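Local coordinates for cytochrome c (Pseudomonas aeruginosa, PDB 6RTE), which acts as a dihydro-heme d1 dehydrogenase in heme d1 biosynthesis, pairing an eight-bladed beta-propeller with a heme c domain, at residues A[235-247]-A[257-271]. Numbering follows the deposited sequence.
Sequences LVGNYLPGNLVLL and VIPAADAQGQASRVS
L244 and I258 pair their backbones in both directions across antiparallel strands 243-248 and 254-259, the last two of a four-stranded propeller blade. L244 N reaches I258 O at 2.8 Å, and I258 N returns a 2.7 Å bond to L244 O, both nearly straight. Just past this pair, A260 N donates to G242 O at 2.9 Å, while a water bridges G242 O and A260 O. After a type I turn, D262 to G265, the chain comes back beside the end of strand 233-238, where V270 N gives a 3.1 Å bond to N238 O.

V270 CG1, anti to the backbone N (chi1 174°), packs on the CA of G237, and its CG2 lies 3.9 Å from L244 CD2. V284 and W293 of the next blade continue this layer.

R269 lies over one face of the Y239 ring: CD sits 3.8 Å from the ring centroid, nearly on its normal, a CH-pi contact. A bend at chi3 (-70°) carries the guanidinium to an off-centre cation-pi position, its plane turned 40° from the ring. V270 O, buried without a hydrogen-bond partner, meets the ring edge in plane, 3.3 Å from Y239 CD1.

N243 lays its CB against I258 O; its OD1 accepts a bond from N238 ND2, in the carbonyl plane, while N238 OD1 bonds T222 OG1 on adjoining strand 221-227.

Backbone bonds thus pair the outermost strand with its neighbour, and carbonyls flanking the 238-243 turn accept A260 N and, from the next blade, V270 N. R269, steadied within its own blade by a salt bridge from NH2 to D288, lies on Y239 of the preceding one.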
# COMPACT_ATOMS: atom_id res chain seq x y z
N LEU A 235 -7.53 3.16 -11.19
CA LEU A 235 -7.42 1.75 -11.56
C LEU A 235 -7.15 0.95 -10.30
O LEU A 235 -6.16 1.21 -9.60
CB LEU A 235 -6.33 1.52 -12.61
CG LEU A 235 -6.31 0.10 -13.18
CD1 LEU A 235 -7.55 -0.14 -14.01
CD2 LEU A 235 -5.03 -0.16 -14.00
N VAL A 236 -8.01 -0.03 -10.02
CA VAL A 236 -7.93 -0.84 -8.81
C VAL A 236 -7.47 -2.25 -9.19
O VAL A 236 -8.06 -2.87 -10.08
CB VAL A 236 -9.29 -0.92 -8.08
CG1 VAL A 236 -9.14 -1.67 -6.77
CG2 VAL A 236 -9.89 0.46 -7.86
N GLY A 237 -6.44 -2.73 -8.51
CA GLY A 237 -5.92 -4.07 -8.73
C GLY A 237 -6.41 -5.03 -7.66
O GLY A 237 -6.07 -4.89 -6.48
N ASN A 238 -7.18 -6.03 -8.10
CA ASN A 238 -7.84 -6.96 -7.19
C ASN A 238 -7.18 -8.34 -7.22
O ASN A 238 -6.77 -8.83 -8.29
CB ASN A 238 -9.32 -7.11 -7.54
CG ASN A 238 -10.15 -5.89 -7.15
OD1 ASN A 238 -9.85 -5.20 -6.18
ND2 ASN A 238 -11.22 -5.64 -7.91
N TYR A 239 -7.08 -8.95 -6.04
CA TYR A 239 -6.83 -10.38 -5.93
C TYR A 239 -8.10 -11.18 -6.21
O TYR A 239 -8.06 -12.18 -6.91
CB TYR A 239 -6.32 -10.73 -4.52
CG TYR A 239 -4.85 -11.03 -4.42
CD1 TYR A 239 -3.95 -10.50 -5.32
CD2 TYR A 239 -4.37 -11.86 -3.41
CE1 TYR A 239 -2.60 -10.77 -5.24
CE2 TYR A 239 -3.02 -12.14 -3.31
CZ TYR A 239 -2.14 -11.59 -4.23
OH TYR A 239 -0.79 -11.85 -4.16
N LEU A 240 -9.22 -10.74 -5.63
CA LEU A 240 -10.50 -11.43 -5.77
C LEU A 240 -11.61 -10.42 -6.04
O LEU A 240 -11.80 -9.49 -5.24
CB LEU A 240 -10.81 -12.23 -4.51
CG LEU A 240 -12.14 -12.99 -4.53
CD1 LEU A 240 -12.04 -14.17 -5.49
CD2 LEU A 240 -12.51 -13.43 -3.12
N PRO A 241 -12.33 -10.53 -7.17
CA PRO A 241 -12.01 -11.37 -8.32
C PRO A 241 -10.63 -11.03 -8.89
O PRO A 241 -10.05 -10.01 -8.51
CB PRO A 241 -13.12 -11.02 -9.33
CG PRO A 241 -14.24 -10.46 -8.51
CD PRO A 241 -13.57 -9.75 -7.37
N GLY A 242 -10.12 -11.87 -9.79
CA GLY A 242 -8.88 -11.56 -10.48
C GLY A 242 -9.12 -10.57 -11.60
O GLY A 242 -9.38 -10.96 -12.75
N ASN A 243 -9.08 -9.28 -11.29
CA ASN A 243 -9.45 -8.29 -12.31
C ASN A 243 -8.85 -6.94 -11.96
O ASN A 243 -8.24 -6.75 -10.91
CB ASN A 243 -10.97 -8.21 -12.46
CG ASN A 243 -11.69 -7.67 -11.21
OD1 ASN A 243 -11.09 -7.04 -10.34
ND2 ASN A 243 -13.00 -7.93 -11.14
N LEU A 244 -8.98 -6.03 -12.92
CA LEU A 244 -8.78 -4.60 -12.73
C LEU A 244 -10.14 -3.94 -12.78
O LEU A 244 -11.00 -4.31 -13.60
CB LEU A 244 -7.88 -4.00 -13.81
CG LEU A 244 -6.45 -4.56 -13.91
CD1 LEU A 244 -5.89 -4.27 -15.30
CD2 LEU A 244 -5.56 -3.96 -12.84
N VAL A 245 -10.35 -2.93 -11.93
CA VAL A 245 -11.59 -2.16 -11.96
C VAL A 245 -11.22 -0.71 -12.22
O VAL A 245 -10.43 -0.11 -11.48
CB VAL A 245 -12.39 -2.33 -10.66
CG1 VAL A 245 -13.56 -1.38 -10.61
CG2 VAL A 245 -12.89 -3.79 -10.54
N LEU A 246 -11.76 -0.16 -13.31
CA LEU A 246 -11.52 1.20 -13.74
C LEU A 246 -12.68 2.08 -13.28
O LEU A 246 -13.84 1.81 -13.61
CB LEU A 246 -11.38 1.26 -15.26
CG LEU A 246 -11.13 2.64 -15.88
CD1 LEU A 246 -9.80 3.20 -15.40
CD2 LEU A 246 -11.16 2.56 -17.39
N LEU A 247 -12.35 3.13 -12.53
CA LEU A 247 -13.33 4.04 -11.96
C LEU A 247 -13.06 5.46 -12.46
O LEU A 247 -11.92 5.81 -12.79
CB LEU A 247 -13.28 4.03 -10.42
CG LEU A 247 -13.39 2.69 -9.69
CD1 LEU A 247 -13.07 2.85 -8.19
CD2 LEU A 247 -14.77 2.09 -9.87
N VAL A 257 -14.98 -3.15 -15.87
CA VAL A 257 -14.33 -4.26 -15.18
C VAL A 257 -13.47 -4.98 -16.22
O VAL A 257 -13.98 -5.43 -17.25
CB VAL A 257 -15.36 -5.23 -14.57
CG1 VAL A 257 -14.66 -6.44 -13.95
CG2 VAL A 257 -16.22 -4.52 -13.54
N ILE A 258 -12.17 -5.08 -15.96
CA ILE A 258 -11.25 -5.74 -16.89
C ILE A 258 -10.74 -7.04 -16.28
O ILE A 258 -9.89 -7.01 -15.38
CB ILE A 258 -10.07 -4.82 -17.26
CG1 ILE A 258 -10.58 -3.46 -17.78
CG2 ILE A 258 -9.20 -5.50 -18.30
CD1 ILE A 258 -9.48 -2.40 -17.91
N PRO A 259 -11.23 -8.20 -16.71
CA PRO A 259 -10.73 -9.47 -16.15
C PRO A 259 -9.23 -9.63 -16.42
O PRO A 259 -8.74 -9.31 -17.50
CB PRO A 259 -11.55 -10.55 -16.88
CG PRO A 259 -12.77 -9.82 -17.42
CD PRO A 259 -12.29 -8.42 -17.72
N ALA A 260 -8.51 -10.09 -15.41
CA ALA A 260 -7.07 -10.29 -15.55
C ALA A 260 -6.85 -11.72 -16.06
O ALA A 260 -7.06 -12.69 -15.33
CB ALA A 260 -6.34 -10.03 -14.24
N ALA A 261 -6.47 -11.84 -17.32
CA ALA A 261 -6.23 -13.13 -17.93
C ALA A 261 -5.15 -12.95 -18.99
O ALA A 261 -5.10 -11.91 -19.66
CB ALA A 261 -7.52 -13.70 -18.55
N ASP A 262 -4.29 -13.96 -19.15
CA ASP A 262 -3.26 -13.83 -20.17
C ASP A 262 -3.88 -14.05 -21.55
O ASP A 262 -5.09 -14.29 -21.69
CB ASP A 262 -2.10 -14.79 -19.90
CG ASP A 262 -2.45 -16.25 -20.11
OD1 ASP A 262 -3.54 -16.55 -20.62
OD2 ASP A 262 -1.62 -17.10 -19.75
N ALA A 263 -3.04 -13.96 -22.58
CA ALA A 263 -3.52 -14.08 -23.95
C ALA A 263 -4.09 -15.46 -24.23
O ALA A 263 -4.90 -15.60 -25.16
CB ALA A 263 -2.39 -13.77 -24.93
N GLN A 264 -3.68 -16.47 -23.48
CA GLN A 264 -4.23 -17.82 -23.62
C GLN A 264 -5.50 -18.03 -22.81
O GLN A 264 -6.05 -19.13 -22.83
CB GLN A 264 -3.19 -18.86 -23.20
CG GLN A 264 -1.92 -18.87 -24.05
CD GLN A 264 -1.00 -20.04 -23.73
OE1 GLN A 264 -0.53 -20.19 -22.60
NE2 GLN A 264 -0.74 -20.87 -24.73
N GLY A 265 -5.98 -17.01 -22.10
CA GLY A 265 -7.19 -17.11 -21.31
C GLY A 265 -7.04 -17.55 -19.87
O GLY A 265 -8.05 -17.69 -19.18
N GLN A 266 -5.82 -17.77 -19.37
CA GLN A 266 -5.63 -18.23 -18.00
C GLN A 266 -5.83 -17.08 -17.01
O GLN A 266 -5.21 -16.02 -17.14
CB GLN A 266 -4.23 -18.83 -17.81
CG GLN A 266 -4.10 -19.66 -16.53
CD GLN A 266 -2.82 -20.49 -16.46
OE1 GLN A 266 -2.31 -20.97 -17.48
NE2 GLN A 266 -2.30 -20.66 -15.25
N ALA A 267 -6.70 -17.30 -16.02
CA ALA A 267 -7.02 -16.27 -15.05
C ALA A 267 -5.83 -15.96 -14.14
O ALA A 267 -5.00 -16.82 -13.85
CB ALA A 267 -8.21 -16.71 -14.18
N SER A 268 -5.78 -14.71 -13.66
CA SER A 268 -4.71 -14.31 -12.76
C SER A 268 -5.22 -13.31 -11.74
O SER A 268 -6.13 -12.52 -12.01
CB SER A 268 -3.53 -13.69 -13.53
OG SER A 268 -2.52 -13.25 -12.65
N ARG A 269 -4.59 -13.33 -10.57
CA ARG A 269 -4.69 -12.23 -9.63
C ARG A 269 -3.83 -11.07 -10.11
O ARG A 269 -2.82 -11.26 -10.80
CB ARG A 269 -4.21 -12.67 -8.24
CG ARG A 269 -5.03 -13.79 -7.63
CD ARG A 269 -4.36 -14.37 -6.38
NE ARG A 269 -3.15 -15.12 -6.73
CZ ARG A 269 -2.34 -15.69 -5.85
NH1 ARG A 269 -2.61 -15.61 -4.55
NH2 ARG A 269 -1.27 -16.34 -6.27
N VAL A 270 -4.24 -9.85 -9.77
CA VAL A 270 -3.42 -8.67 -10.01
C VAL A 270 -2.57 -8.45 -8.77
O VAL A 270 -3.10 -8.34 -7.66
CB VAL A 270 -4.28 -7.43 -10.30
CG1 VAL A 270 -3.39 -6.20 -10.39
CG2 VAL A 270 -5.06 -7.61 -11.61
N SER A 271 -1.25 -8.38 -8.95
CA SER A 271 -0.38 -8.15 -7.82
C SER A 271 -0.36 -6.67 -7.41
O SER A 271 -0.46 -6.35 -6.22
CB SER A 271 1.03 -8.62 -8.13
OG SER A 271 1.84 -8.42 -6.98
O HOH W 1 -9.17 -13.44 -13.82